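Local coordinates for protein acyl-CoA dehydrogenase (Mycobacterium thermoresistibile, PDB 3PFD) that binds FAD and probably oxidises saturated acyl-CoA thioesters to their 2,3-dehydroacyl-CoA products in fatty acid metabolism, at residues Glu280-Phe284 with Gly285-Ser289; Gly353-Tyr357 with Thr358-Pro362. One frame throughout, in Å; residues are numbered along the deposited sequence.

Contact 1 (Glu280-Phe284 with Gly285-Ser289). With FDA (dihydroflavine-adenine dinucleotide), chain B.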
ATOM      1  N   GLU C 280       5.183 -21.112  17.922  1.00 16.47           N
ATOM      2  CA  GLU C 280       5.930 -21.544  19.095  1.00 17.08           C
ATOM      3  C   GLU C 280       5.970 -20.477  20.205  1.00 16.83           C
ATOM      4  O   GLU C 280       5.874 -20.809  21.380  1.00 16.27           O
ATOM      5  CB  GLU C 280       7.376 -21.935  18.679  1.00 16.78           C
ATOM      6  N   ARG C 281       6.139 -19.209  19.820  1.00 15.51           N
ATOM      7  CA  ARG C 281       6.205 -18.080  20.753  1.00 15.57           C
ATOM      8  C   ARG C 281       4.825 -17.758  21.389  1.00 16.11           C
ATOM      9  O   ARG C 281       3.871 -17.453  20.687  1.00 16.88           O
ATOM     10  CB  ARG C 281       6.778 -16.854  20.004  1.00 14.97           C
ATOM     11  CG  ARG C 281       6.641 -15.508  20.724  1.00 15.16           C
ATOM     12  CD  ARG C 281       7.279 -15.572  22.120  1.00 17.43           C
ATOM     13  NE  ARG C 281       7.536 -14.252  22.690  1.00 14.58           N
ATOM     14  CZ  ARG C 281       8.250 -14.064  23.792  1.00 16.40           C
ATOM     15  NH1 ARG C 281       8.723 -15.117  24.470  1.00 17.10           N
ATOM     16  NH2 ARG C 281       8.476 -12.837  24.232  1.00 13.60           N
ATOM     17  N   LYS C 282       4.728 -17.810  22.710  1.00 16.57           N
ATOM     18  CA  LYS C 282       3.479 -17.487  23.389  1.00 17.12           C
ATOM     19  C   LYS C 282       3.523 -16.199  24.216  1.00 16.91           C
ATOM     20  O   LYS C 282       4.502 -15.951  24.932  1.00 16.66           O
ATOM     21  CB  LYS C 282       3.064 -18.642  24.295  1.00 18.65           C
ATOM     22  CG  LYS C 282       2.658 -19.925  23.576  1.00 20.33           C
ATOM     23  CD  LYS C 282       2.874 -21.108  24.534  1.00 27.89           C
ATOM     24  CE  LYS C 282       1.945 -22.264  24.277  1.00 31.67           C
ATOM     25  NZ  LYS C 282       0.557 -21.950  24.801  1.00 36.50           N
ATOM     26  N   GLN C 283       2.476 -15.382  24.082  1.00 15.30           N
ATOM     27  CA  GLN C 283       2.236 -14.227  24.936  1.00 15.03           C
ATOM     28  C   GLN C 283       0.734 -14.205  25.205  1.00 15.66           C
ATOM     29  O   GLN C 283      -0.043 -14.608  24.325  1.00 14.97           O
ATOM     30  CB  GLN C 283       2.647 -12.921  24.228  1.00 14.67           C
ATOM     31  CG  GLN C 283       4.151 -12.727  24.033  1.00 14.76           C
ATOM     32  CD  GLN C 283       4.899 -12.431  25.313  1.00 15.93           C
ATOM     33  OE1 GLN C 283       4.995 -11.280  25.729  1.00 15.27           O
ATOM     34  NE2 GLN C 283       5.449 -13.468  25.939  1.00 14.43           N
ATOM     35  N   PHE C 284       0.328 -13.680  26.367  1.00 15.20           N
ATOM     36  CA  PHE C 284      -1.080 -13.665  26.803  1.00 17.02           C
ATOM     37  C   PHE C 284      -1.719 -15.067  26.855  1.00 18.07           C
ATOM     38  O   PHE C 284      -2.918 -15.195  26.670  1.00 19.31           O
ATOM     39  CB  PHE C 284      -1.964 -12.690  25.974  1.00 16.30           C
ATOM     40  CG  PHE C 284      -1.326 -11.349  25.736  1.00 16.32           C
ATOM     41  CD1 PHE C 284      -1.382 -10.338  26.716  1.00 17.06           C
ATOM     42  CD2 PHE C 284      -0.691 -11.079  24.537  1.00 15.60           C
ATOM     43  CE1 PHE C 284      -0.777  -9.087  26.505  1.00 15.75           C
ATOM     44  CE2 PHE C 284      -0.087  -9.828  24.306  1.00 15.66           C
ATOM     45  CZ  PHE C 284      -0.133  -8.831  25.307  1.00 16.96           C
ATOM     46  N   GLY C 285      -0.923 -16.102  27.104  1.00 18.66           N
ATOM     47  CA  GLY C 285      -1.465 -17.458  27.268  1.00 19.64           C
ATOM     48  C   GLY C 285      -1.731 -18.258  25.986  1.00 20.51           C
ATOM     49  O   GLY C 285      -2.354 -19.307  26.050  1.00 20.30           O
ATOM     50  N   ARG C 286      -1.280 -17.773  24.816  1.00 20.12           N
ATOM     51  CA  ARG C 286      -1.548 -18.475  23.551  1.00 20.53           C
ATOM     52  C   ARG C 286      -0.448 -18.120  22.543  1.00 19.22           C
ATOM     53  O   ARG C 286       0.249 -17.138  22.734  1.00 18.74           O
ATOM     54  CB  ARG C 286      -2.951 -18.076  23.008  1.00 21.73           C
ATOM     55  CG  ARG C 286      -3.135 -16.531  22.917  1.00 23.41           C
ATOM     56  CD  ARG C 286      -4.478 -16.018  22.342  1.00 27.34           C
ATOM     57  NE  ARG C 286      -4.285 -14.609  21.991  1.00 27.72           N
ATOM     58  CZ  ARG C 286      -4.555 -13.581  22.795  1.00 30.60           C
ATOM     59  NH1 ARG C 286      -5.116 -13.777  23.998  1.00 30.04           N
ATOM     60  NH2 ARG C 286      -4.291 -12.349  22.388  1.00 27.94           N
ATOM     61  N   PRO C 287      -0.261 -18.938  21.486  1.00 18.97           N
ATOM     62  CA  PRO C 287       0.733 -18.608  20.461  1.00 18.06           C
ATOM     63  C   PRO C 287       0.464 -17.211  19.904  1.00 16.75           C
ATOM     64  O   PRO C 287      -0.686 -16.829  19.815  1.00 16.03           O
ATOM     65  CB  PRO C 287       0.455 -19.655  19.375  1.00 18.15           C
ATOM     66  CG  PRO C 287      -0.002 -20.836  20.131  1.00 20.32           C
ATOM     67  CD  PRO C 287      -0.761 -20.322  21.333  1.00 19.32           C
ATOM     68  N   VAL C 288       1.492 -16.458  19.524  1.00 16.09           N
ATOM     69  CA  VAL C 288       1.220 -15.165  18.867  1.00 15.96           C
ATOM     70  C   VAL C 288       0.492 -15.331  17.516  1.00 16.51           C
ATOM     71  O   VAL C 288      -0.252 -14.437  17.080  1.00 16.49           O
ATOM     72  CB  VAL C 288       2.456 -14.204  18.798  1.00 15.69           C
ATOM     73  CG1 VAL C 288       2.853 -13.774  20.197  1.00 15.20           C
ATOM     74  CG2 VAL C 288       3.637 -14.810  18.025  1.00 14.07           C
ATOM     75  N   SER C 289       0.634 -16.499  16.903  1.00 17.24           N
ATOM     76  CA  SER C 289      -0.089 -16.800  15.676  1.00 18.73           C
ATOM     77  C   SER C 289      -1.615 -16.954  15.892  1.00 19.80           C
ATOM     78  O   SER C 289      -2.375 -16.956  14.934  1.00 18.71           O
ATOM     79  CB  SER C 289       0.501 -18.054  15.031  1.00 19.20           C
ATOM     80  OG  SER C 289       0.352 -19.177  15.868  1.00 20.01           O
TER
HETATM   81  PA  FDA B 390       6.459 -10.648  21.268  1.00 12.04           P
HETATM   82  O1A FDA B 390       5.639  -9.992  22.345  1.00 13.23           O
HETATM   83  O2A FDA B 390       6.800 -12.104  21.311  1.00 14.25           O
HETATM   84  O5B FDA B 390       5.742 -10.374  19.853  1.00 12.40           O
HETATM   85  C5B FDA B 390       6.039 -11.158  18.703  1.00 10.24           C
HETATM   86  C4B FDA B 390       5.074 -10.715  17.613  1.00 12.90           C
HETATM   87  O4B FDA B 390       3.739 -11.068  18.035  1.00 15.36           O
HETATM   88  C3B FDA B 390       5.075  -9.209  17.365  1.00 11.28           C
HETATM   89  O3B FDA B 390       4.760  -8.953  16.006  1.00 12.03           O
HETATM   90  C2B FDA B 390       3.843  -8.736  18.115  1.00 13.94           C
HETATM   91  O2B FDA B 390       3.300  -7.537  17.575  1.00 12.84           O
HETATM   92  C1B FDA B 390       2.886  -9.909  17.962  1.00 13.44           C
HETATM   93  N9A FDA B 390       1.842  -9.902  19.020  1.00 14.85           N
HETATM   94  C8A FDA B 390       2.040 -10.140  20.335  1.00 13.41           C
HETATM   95  N7A FDA B 390       0.859 -10.033  20.970  1.00 14.11           N
HETATM   96  C5A FDA B 390      -0.108  -9.748  20.053  1.00 14.92           C
HETATM   97  C6A FDA B 390      -1.493  -9.524  20.127  1.00 14.77           C
HETATM   98  N6A FDA B 390      -2.152  -9.596  21.327  1.00 13.35           N
HETATM   99  N1A FDA B 390      -2.179  -9.219  18.983  1.00 13.98           N
HETATM  100  C2A FDA B 390      -1.539  -9.154  17.795  1.00 12.93           C
HETATM  101  N3A FDA B 390      -0.212  -9.365  17.713  1.00 11.71           N
HETATM  102  C4A FDA B 390       0.527  -9.659  18.817  1.00 15.03           C
HETATM  103  N1  FDA B 390      12.122  -3.088  26.800  1.00 17.39           N
HETATM  104  C2  FDA B 390      12.463  -2.521  27.982  1.00 19.63           C
HETATM  105  O2  FDA B 390      11.969  -2.930  29.052  1.00 16.71           O
HETATM  106  N3  FDA B 390      13.379  -1.524  28.025  1.00 19.36           N
HETATM  107  C4  FDA B 390      13.943  -1.041  26.906  1.00 17.97           C
HETATM  108  O4  FDA B 390      14.754  -0.102  27.027  1.00 16.37           O
HETATM  109  C4X FDA B 390      13.601  -1.583  25.663  1.00 15.41           C
HETATM  110  N5  FDA B 390      14.373  -1.321  24.592  1.00 16.13           N
HETATM  111  C5X FDA B 390      14.326  -2.105  23.473  1.00 16.65           C
HETATM  112  C6  FDA B 390      15.376  -2.060  22.548  1.00 13.65           C
HETATM  113  C7  FDA B 390      15.477  -3.006  21.529  1.00 13.78           C
HETATM  114  C7M FDA B 390      16.633  -2.909  20.561  1.00 13.86           C
HETATM  115  C8  FDA B 390      14.523  -4.016  21.400  1.00 15.33           C
HETATM  116  C8M FDA B 390      14.609  -5.083  20.303  1.00 11.48           C
HETATM  117  C9  FDA B 390      13.485  -4.069  22.329  1.00 14.43           C
HETATM  118  C9A FDA B 390      13.371  -3.132  23.357  1.00 14.24           C
HETATM  119  N10 FDA B 390      12.493  -3.382  24.444  1.00 13.72           N
HETATM  120  C10 FDA B 390      12.676  -2.640  25.638  1.00 15.51           C
HETATM  121  C1' FDA B 390      11.547  -4.522  24.412  1.00 15.92           C
HETATM  122  C2' FDA B 390      10.409  -4.344  23.393  1.00 17.71           C
HETATM  123  O2' FDA B 390       9.439  -3.436  23.934  1.00 17.31           O
HETATM  124  C3' FDA B 390       9.802  -5.698  23.032  1.00 17.41           C
HETATM  125  O3' FDA B 390      10.626  -6.318  22.024  1.00 16.31           O
HETATM  126  C4' FDA B 390       8.392  -5.537  22.468  1.00 18.09           C
HETATM  127  O4' FDA B 390       7.547  -5.066  23.520  1.00 17.25           O
HETATM  128  C5' FDA B 390       7.845  -6.826  21.868  1.00 16.08           C
HETATM  129  O5' FDA B 390       8.033  -7.935  22.758  1.00 14.87           O
HETATM  130  P   FDA B 390       8.777  -9.252  22.219  1.00 13.69           P
HETATM  131  O1P FDA B 390      10.075  -8.861  21.590  1.00 13.66           O
HETATM  132  O2P FDA B 390       8.765 -10.275  23.364  1.00 12.84           O
HETATM  133  O3P FDA B 390       7.815  -9.782  21.034  1.00 13.89           O
HETATM  134  O   HOH W   1      -0.796 -14.202  21.740  1.00 23.21           O
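Gln283 and Arg286 form the antiparallel hydrogen-bonded pair of a beta hairpin with a two-residue loop, closed by a type I' turn from Gln283 to Arg286, with Lys282 and Pro287 as the next, non-hydrogen-bonded pair. Beyond that pair, Val288 N donates to Arg281 O at 2.8 Å. Gly285 occupies the second corner of the turn at positive phi, where a side chain would run into Phe284 O.

Lys282 and Pro287 lie side by side, pointing the same way, with Lys282 CG 3.7 Å from Pro287 N. On the cofactor side, Arg281 has CG anti to its backbone nitrogen (chi1 167°), and its chain then bends at chi2 to bring the guanidinium to the pyrophosphate of FDA. NE meets O2A at 2.7 Å, edge-on, and NH2 reaches O2P of the other phosphate, also at 2.7 Å. Gln283 NE2 sits over the centre of one guanidinium face while donating to Lys282 O at 2.8 Å; OE1 of this amide accepts from the backbone of Gly144 and Asp146 of the second subunit.

Nearer the adenine, the rim of Phe284 approaches N7A through CE2 (3.5 Å). Phe284 CB lies over a face of the Arg286 guanidinium, whose NH2 is bonded to Asn291. Val288 packs its branched CB against O4B of the adenosine ribose. One short hairpin thus serves both ends of the ADP half: apolar surface meets the ribose and adenine, while a single arginine spans two phosphates and probably offsets part of their negative charge.

Contact 2 (Gly353-Tyr357 with Thr358-Pro362). With FDA (dihydroflavine-adenine dinucleotide), chain B.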
ATOM      1  N   GLY C 353       9.098  -9.984  16.626  1.00 13.74           N
ATOM      2  CA  GLY C 353       9.210  -8.960  17.659  1.00 13.94           C
ATOM      3  C   GLY C 353      10.677  -8.618  17.862  1.00 13.65           C
ATOM      4  O   GLY C 353      11.422  -8.538  16.905  1.00 12.44           O
ATOM      5  N   GLY C 354      11.096  -8.444  19.112  1.00 13.64           N
ATOM      6  CA  GLY C 354      12.493  -8.046  19.388  1.00 13.68           C
ATOM      7  C   GLY C 354      13.533  -9.019  18.850  1.00 14.39           C
ATOM      8  O   GLY C 354      14.563  -8.612  18.278  1.00 14.14           O
ATOM      9  N   TYR C 355      13.282 -10.317  18.998  1.00 13.99           N
ATOM     10  CA  TYR C 355      14.203 -11.325  18.456  0.50 13.91           C
ATOM     11  C   TYR C 355      14.417 -11.156  16.941  1.00 13.45           C
ATOM     12  O   TYR C 355      15.519 -11.408  16.429  1.00 13.00           O
ATOM     13  CB  TYR C 355      13.755 -12.744  18.785  0.50 14.01           C
ATOM     14  CG  TYR C 355      14.507 -13.342  19.947  0.50 15.44           C
ATOM     15  CD1 TYR C 355      13.835 -13.988  20.983  0.50 16.00           C
ATOM     16  CD2 TYR C 355      15.888 -13.262  20.010  0.50 15.39           C
ATOM     17  CE1 TYR C 355      14.524 -14.530  22.052  0.50 16.57           C
ATOM     18  CE2 TYR C 355      16.587 -13.803  21.066  0.50 16.55           C
ATOM     19  CZ  TYR C 355      15.899 -14.429  22.091  0.50 17.66           C
ATOM     20  OH  TYR C 355      16.596 -14.964  23.147  0.50 18.97           O
ATOM     21  N   GLY C 356      13.399 -10.683  16.238  1.00 12.31           N
ATOM     22  CA  GLY C 356      13.525 -10.509  14.777  1.00 12.82           C
ATOM     23  C   GLY C 356      14.554  -9.433  14.432  1.00 13.15           C
ATOM     24  O   GLY C 356      15.158  -9.461  13.344  1.00 12.52           O
ATOM     25  N   TYR C 357      14.786  -8.524  15.385  1.00 12.16           N
ATOM     26  CA  TYR C 357      15.725  -7.430  15.211  1.00 12.81           C
ATOM     27  C   TYR C 357      17.132  -7.845  15.619  1.00 13.68           C
ATOM     28  O   TYR C 357      18.044  -7.023  15.581  1.00 14.71           O
ATOM     29  CB  TYR C 357      15.252  -6.204  16.034  1.00 12.58           C
ATOM     30  CG  TYR C 357      15.776  -4.873  15.552  1.00 11.03           C
ATOM     31  CD1 TYR C 357      15.274  -4.262  14.393  1.00 11.75           C
ATOM     32  CD2 TYR C 357      16.775  -4.226  16.250  1.00 12.29           C
ATOM     33  CE1 TYR C 357      15.778  -3.033  13.954  1.00 11.15           C
ATOM     34  CE2 TYR C 357      17.281  -2.983  15.828  1.00 11.95           C
ATOM     35  CZ  TYR C 357      16.779  -2.400  14.690  1.00 12.61           C
ATOM     36  OH  TYR C 357      17.299  -1.195  14.284  1.00 13.23           O
ATOM     37  N   THR C 358      17.319  -9.116  15.986  1.00 14.27           N
ATOM     38  CA  THR C 358      18.652  -9.616  16.360  1.00 15.05           C
ATOM     39  C   THR C 358      19.243 -10.575  15.341  1.00 16.28           C
ATOM     40  O   THR C 358      18.499 -11.229  14.593  1.00 15.65           O
ATOM     41  CB  THR C 358      18.655 -10.361  17.717  1.00 14.08           C
ATOM     42  OG1 THR C 358      17.977 -11.620  17.583  1.00 13.77           O
ATOM     43  CG2 THR C 358      17.997  -9.525  18.783  1.00 13.77           C
ATOM     44  N   GLN C 359      20.577 -10.690  15.358  1.00 17.77           N
ATOM     45  CA  GLN C 359      21.293 -11.668  14.531  1.00 19.73           C
ATOM     46  C   GLN C 359      21.119 -13.109  15.000  1.00 20.32           C
ATOM     47  O   GLN C 359      21.584 -14.029  14.337  1.00 21.24           O
ATOM     48  CB  GLN C 359      22.779 -11.315  14.422  1.00 20.04           C
ATOM     49  CG  GLN C 359      23.064 -10.304  13.372  1.00 23.27           C
ATOM     50  CD  GLN C 359      24.429  -9.642  13.525  1.00 30.86           C
ATOM     51  OE1 GLN C 359      25.425 -10.298  13.872  1.00 30.24           O
ATOM     52  NE2 GLN C 359      24.477  -8.319  13.276  1.00 30.33           N
ATOM     53  N   ASP C 360      20.420 -13.309  16.115  1.00 21.31           N
ATOM     54  CA  ASP C 360      20.140 -14.652  16.627  1.00 21.82           C
ATOM     55  C   ASP C 360      19.173 -15.406  15.732  1.00 21.06           C
ATOM     56  O   ASP C 360      19.157 -16.634  15.738  1.00 21.94           O
ATOM     57  CB  ASP C 360      19.536 -14.590  18.013  1.00 22.72           C
ATOM     58  CG  ASP C 360      20.436 -13.924  19.024  1.00 27.43           C
ATOM     59  OD1 ASP C 360      21.326 -13.114  18.672  1.00 31.38           O
ATOM     60  OD2 ASP C 360      20.217 -14.209  20.215  1.00 34.13           O
ATOM     61  N   PHE C 361      18.360 -14.679  14.972  1.00 18.99           N
ATOM     62  CA  PHE C 361      17.478 -15.301  14.005  1.00 18.03           C
ATOM     63  C   PHE C 361      17.817 -14.797  12.587  1.00 16.98           C
ATOM     64  O   PHE C 361      18.486 -13.766  12.457  1.00 16.20           O
ATOM     65  CB  PHE C 361      16.014 -15.088  14.411  1.00 18.66           C
ATOM     66  CG  PHE C 361      15.620 -15.897  15.615  1.00 19.70           C
ATOM     67  CD1 PHE C 361      15.232 -17.226  15.466  1.00 22.00           C
ATOM     68  CD2 PHE C 361      15.716 -15.362  16.889  1.00 20.35           C
ATOM     69  CE1 PHE C 361      14.891 -18.004  16.583  1.00 24.29           C
ATOM     70  CE2 PHE C 361      15.382 -16.117  18.016  1.00 23.01           C
ATOM     71  CZ  PHE C 361      14.973 -17.436  17.869  1.00 24.26           C
ATOM     72  N   PRO C 362      17.412 -15.540  11.538  1.00 15.99           N
ATOM     73  CA  PRO C 362      17.811 -15.199  10.156  1.00 15.35           C
ATOM     74  C   PRO C 362      16.994 -14.095   9.465  1.00 14.20           C
ATOM     75  O   PRO C 362      17.401 -13.608   8.410  1.00 14.92           O
ATOM     76  CB  PRO C 362      17.603 -16.527   9.402  1.00 15.04           C
ATOM     77  CG  PRO C 362      16.494 -17.208  10.132  1.00 16.17           C
ATOM     78  CD  PRO C 362      16.598 -16.776  11.582  1.00 16.79           C
TER
HETATM   79  PA  FDA B 390       6.459 -10.648  21.268  1.00 12.04           P
HETATM   80  O1A FDA B 390       5.639  -9.992  22.345  1.00 13.23           O
HETATM   81  O2A FDA B 390       6.800 -12.104  21.311  1.00 14.25           O
HETATM   82  O5B FDA B 390       5.742 -10.374  19.853  1.00 12.40           O
HETATM   83  C5B FDA B 390       6.039 -11.158  18.703  1.00 10.24           C
HETATM   84  C4B FDA B 390       5.074 -10.715  17.613  1.00 12.90           C
HETATM   85  O4B FDA B 390       3.739 -11.068  18.035  1.00 15.36           O
HETATM   86  C3B FDA B 390       5.075  -9.209  17.365  1.00 11.28           C
HETATM   87  O3B FDA B 390       4.760  -8.953  16.006  1.00 12.03           O
HETATM   88  C2B FDA B 390       3.843  -8.736  18.115  1.00 13.94           C
HETATM   89  O2B FDA B 390       3.300  -7.537  17.575  1.00 12.84           O
HETATM   90  C1B FDA B 390       2.886  -9.909  17.962  1.00 13.44           C
HETATM   91  N9A FDA B 390       1.842  -9.902  19.020  1.00 14.85           N
HETATM   92  C8A FDA B 390       2.040 -10.140  20.335  1.00 13.41           C
HETATM   93  N7A FDA B 390       0.859 -10.033  20.970  1.00 14.11           N
HETATM   94  C5A FDA B 390      -0.108  -9.748  20.053  1.00 14.92           C
HETATM   95  C6A FDA B 390      -1.493  -9.524  20.127  1.00 14.77           C
HETATM   96  N6A FDA B 390      -2.152  -9.596  21.327  1.00 13.35           N
HETATM   97  N1A FDA B 390      -2.179  -9.219  18.983  1.00 13.98           N
HETATM   98  C2A FDA B 390      -1.539  -9.154  17.795  1.00 12.93           C
HETATM   99  N3A FDA B 390      -0.212  -9.365  17.713  1.00 11.71           N
HETATM  100  C4A FDA B 390       0.527  -9.659  18.817  1.00 15.03           C
HETATM  101  N1  FDA B 390      12.122  -3.088  26.800  1.00 17.39           N
HETATM  102  C2  FDA B 390      12.463  -2.521  27.982  1.00 19.63           C
HETATM  103  O2  FDA B 390      11.969  -2.930  29.052  1.00 16.71           O
HETATM  104  N3  FDA B 390      13.379  -1.524  28.025  1.00 19.36           N
HETATM  105  C4  FDA B 390      13.943  -1.041  26.906  1.00 17.97           C
HETATM  106  O4  FDA B 390      14.754  -0.102  27.027  1.00 16.37           O
HETATM  107  C4X FDA B 390      13.601  -1.583  25.663  1.00 15.41           C
HETATM  108  N5  FDA B 390      14.373  -1.321  24.592  1.00 16.13           N
HETATM  109  C5X FDA B 390      14.326  -2.105  23.473  1.00 16.65           C
HETATM  110  C6  FDA B 390      15.376  -2.060  22.548  1.00 13.65           C
HETATM  111  C7  FDA B 390      15.477  -3.006  21.529  1.00 13.78           C
HETATM  112  C7M FDA B 390      16.633  -2.909  20.561  1.00 13.86           C
HETATM  113  C8  FDA B 390      14.523  -4.016  21.400  1.00 15.33           C
HETATM  114  C8M FDA B 390      14.609  -5.083  20.303  1.00 11.48           C
HETATM  115  C9  FDA B 390      13.485  -4.069  22.329  1.00 14.43           C
HETATM  116  C9A FDA B 390      13.371  -3.132  23.357  1.00 14.24           C
HETATM  117  N10 FDA B 390      12.493  -3.382  24.444  1.00 13.72           N
HETATM  118  C10 FDA B 390      12.676  -2.640  25.638  1.00 15.51           C
HETATM  119  C1' FDA B 390      11.547  -4.522  24.412  1.00 15.92           C
HETATM  120  C2' FDA B 390      10.409  -4.344  23.393  1.00 17.71           C
HETATM  121  O2' FDA B 390       9.439  -3.436  23.934  1.00 17.31           O
HETATM  122  C3' FDA B 390       9.802  -5.698  23.032  1.00 17.41           C
HETATM  123  O3' FDA B 390      10.626  -6.318  22.024  1.00 16.31           O
HETATM  124  C4' FDA B 390       8.392  -5.537  22.468  1.00 18.09           C
HETATM  125  O4' FDA B 390       7.547  -5.066  23.520  1.00 17.25           O
HETATM  126  C5' FDA B 390       7.845  -6.826  21.868  1.00 16.08           C
HETATM  127  O5' FDA B 390       8.033  -7.935  22.758  1.00 14.87           O
HETATM  128  P   FDA B 390       8.777  -9.252  22.219  1.00 13.69           P
HETATM  129  O1P FDA B 390      10.075  -8.861  21.590  1.00 13.66           O
HETATM  130  O2P FDA B 390       8.765 -10.275  23.364  1.00 12.84           O
HETATM  131  O3P FDA B 390       7.815  -9.782  21.034  1.00 13.89           O
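Tyr355 and Phe361 form a T-shaped, edge-to-face pair across the loop that joins helix 326-352 to helix 363-373. The loop opens with a short 3-10 segment, 355-357, and continues into a type I turn from Thr358 to Phe361. The ring contacts hold for one of two modelled conformers of Tyr355. The ring planes stand at 73° with centroids 5.1 Å apart, and it is Phe361 that offers its edge: CE2 comes down on one face of Tyr355, offset toward the rim at CG and CD2, 3.5 Å from CG. Phe361 CG is anti to its own carbonyl carbon (chi1 -71°), and with CB directed at the 3-10 segment this brings the CE2 edge of the ring against the face of Tyr355.

Thr358 and Asp360 take the rim of the same tyrosine. Thr358 OG1 lies in the ring plane beside CD2, while Asp360 OD2 is near CE2. Trp169 of the second subunit also meets Tyr355 edge-to-face, so the aromatic cluster extends across the subunit interface. Tyr357 heads away, and its hydroxyl bonds Arg368 O of that subunit.

Toward the cofactor, Gly354 N donates to O1P of FDA at 2.7 Å. Neither Gly353 nor Gly354 has a side chain, and the backbone can therefore come this close to the pyrophosphate.

The 3-10 segment is tied to the start of the turn at Tyr355 O, which accepts twice from one residue: Thr358 OG1 donates at 2.7 Å in the carbonyl plane, on a lone pair, whereas Thr358 N, at 2.9 Å, approaches from 63° above that plane.

How the contacts relate
Both contacts belong to the C-terminal acyl-CoA dehydrogenase domain and come in series along the chain. Contact 1, the hairpin between helices 256-280 and 292-321, precedes contact 2, the connection from helix 326-352 to helix 363-373. Their centres are about 17 Å apart and their nearest atoms about 6 Å, so they do not touch directly; the same FDA molecule bridges them. The hairpin reaches its adenosine and both phosphates, whereas the glycines of 353-357 add a backbone bond to the phosphate on the riboflavin side. Each contact also meets the second subunit, whose Tyr136, Ser145, Thr379 and Gln381 bind this FDA, placing the cofactor at a subunit interface.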